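Local coordinates for membrane-associated protein VP24 (Marburg virus - Musoke, Kenya, 1980, PDB 4OR8) that may act as a minor matrix protein, with a role in assembly of the viral nucleocapsid and in budding of virions, at the interface of chains A and B. Residues are numbered along the deposited sequence; one frame, centred on the assembly and turned at random. Chains: chain A/B, Membrane-associated protein VP24.

The interface of chains A and B. Residues chain A 82-83, 85-86; chain B 60, 62, 252, 254.
A short helical turn of chain A, the 3-10 helix 81-83 running into helix 84-89, meets strand 59-64 and the loop of B:Gly252 and B:Pro254 in one patch of a two-fold symmetric interface, repeated with the chains exchanged; VP24 may be a monomer or a tetramer, so this pairing is not necessarily biological. A:Glu82 and B:His62 approach tip to tip. The glutamate CG sits between backbone N and carbonyl carbon (chi1 75°) but the chain runs extended beyond it, which carries the carboxylate to the imidazole edge. Its CD lies in the plane of that ring, while the carboxylate itself is turned 43° from it. NE2 of B:His62 makes a weak, bent hydrogen bond to carboxylate oxygen OE2 of A:Glu82 at 2.9 Å, and OE1 of A:Glu82 stands 3.2 Å from the same NE2, so the nitrogen faces both oxygens. The carboxylate could favour a protonated imidazole.

The indole of A:Trp83 meets B:His62 edge-to-face, the planes 67° apart, with CZ2 of the tryptophan 3.6 Å from CD2 of the histidine. B:Pro254 and the indole run antiparallel, and the proline lays CG over the face of the six-membered ring, 3.9 Å from the centroid, in a CH-pi contact. The three groups meet at a corner: within chain B, CB of B:Pro254 lies 3.5 Å above the B:His62 imidazole plane, toward its rim, and may steady the histidine's turn. A:Thr86 passes alongside the proline, its hydroxyl OG1 3.7 Å from CD of B:Pro254.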
loop_
_atom_site.group_PDB
_atom_site.type_symbol
_atom_site.label_atom_id
_atom_site.label_comp_id
_atom_site.label_asym_id
_atom_site.label_seq_id
_atom_site.Cartn_x
_atom_site.Cartn_y
_atom_site.Cartn_z
ATOM N N GLU A 82 8.033 10.150 17.625
ATOM C CA GLU A 82 6.825 10.382 16.839
ATOM C C GLU A 82 5.914 9.159 16.817
ATOM O O GLU A 82 4.766 9.243 16.388
ATOM C CB GLU A 82 7.176 10.780 15.406
ATOM C CG GLU A 82 7.646 9.619 14.545
ATOM C CD GLU A 82 7.926 10.023 13.110
ATOM O OE1 GLU A 82 7.457 11.103 12.689
ATOM O OE2 GLU A 82 8.619 9.261 12.403
ATOM N N TRP A 83 6.432 8.023 17.275
ATOM C CA TRP A 83 5.689 6.768 17.219
ATOM C C TRP A 83 5.052 6.406 18.554
ATOM O O TRP A 83 4.422 5.358 18.684
ATOM C CB TRP A 83 6.604 5.628 16.770
ATOM C CG TRP A 83 7.068 5.738 15.350
ATOM C CD1 TRP A 83 8.243 6.272 14.910
ATOM C CD2 TRP A 83 6.368 5.291 14.184
ATOM N NE1 TRP A 83 8.316 6.190 13.540
ATOM C CE2 TRP A 83 7.179 5.591 13.070
ATOM C CE3 TRP A 83 5.135 4.668 13.972
ATOM C CZ2 TRP A 83 6.795 5.289 11.765
ATOM C CZ3 TRP A 83 4.755 4.369 12.675
ATOM C CH2 TRP A 83 5.583 4.680 11.589
ATOM N N GLN A 85 2.496 7.711 20.227
ATOM C CA GLN A 85 1.038 7.657 20.242
ATOM C C GLN A 85 0.552 6.388 19.551
ATOM O O GLN A 85 -0.573 5.938 19.773
ATOM C CB GLN A 85 0.434 8.886 19.562
ATOM C CG GLN A 85 0.677 8.949 18.065
ATOM C CD GLN A 85 -0.268 9.901 17.360
ATOM O OE1 GLN A 85 0.154 10.725 16.549
ATOM N NE2 GLN A 85 -1.557 9.787 17.659
ATOM N N THR A 86 1.409 5.817 18.708
ATOM C CA THR A 86 1.094 4.573 18.023
ATOM C C THR A 86 1.299 3.415 18.993
ATOM O O THR A 86 0.482 2.495 19.058
ATOM C CB THR A 86 1.965 4.374 16.761
ATOM O OG1 THR A 86 1.750 5.459 15.850
ATOM C CG2 THR A 86 1.613 3.067 16.067
ATOM N N VAL B 60 4.899 15.170 7.445
ATOM C CA VAL B 60 6.000 14.271 7.752
ATOM C C VAL B 60 5.797 12.974 6.977
ATOM O O VAL B 60 4.916 12.181 7.298
ATOM C CB VAL B 60 6.093 13.957 9.257
ATOM C CG1 VAL B 60 7.273 13.038 9.530
ATOM C CG2 VAL B 60 6.221 15.240 10.061
ATOM N N HIS B 62 6.704 9.239 5.713
ATOM C CA HIS B 62 7.413 8.028 6.100
ATOM C C HIS B 62 7.595 7.113 4.894
ATOM O O HIS B 62 6.658 6.435 4.474
ATOM C CB HIS B 62 6.656 7.295 7.203
ATOM C CG HIS B 62 6.438 8.119 8.433
ATOM N ND1 HIS B 62 5.429 9.054 8.532
ATOM C CD2 HIS B 62 7.098 8.152 9.614
ATOM C CE1 HIS B 62 5.477 9.626 9.721
ATOM N NE2 HIS B 62 6.480 9.096 10.398
ATOM N N GLY B 252 -3.913 11.878 11.790
ATOM C CA GLY B 252 -4.055 10.536 12.326
ATOM C C GLY B 252 -2.740 9.986 12.844
ATOM O O GLY B 252 -1.957 10.710 13.457
ATOM N N PRO B 254 0.916 7.591 12.023
ATOM C CA PRO B 254 1.840 7.188 10.956
ATOM C C PRO B 254 1.790 5.702 10.616
ATOM O O PRO B 254 2.235 5.316 9.534
ATOM C CB PRO B 254 3.215 7.543 11.536
ATOM C CG PRO B 254 3.019 7.535 13.004
ATOM C CD PRO B 254 1.641 8.075 13.211
#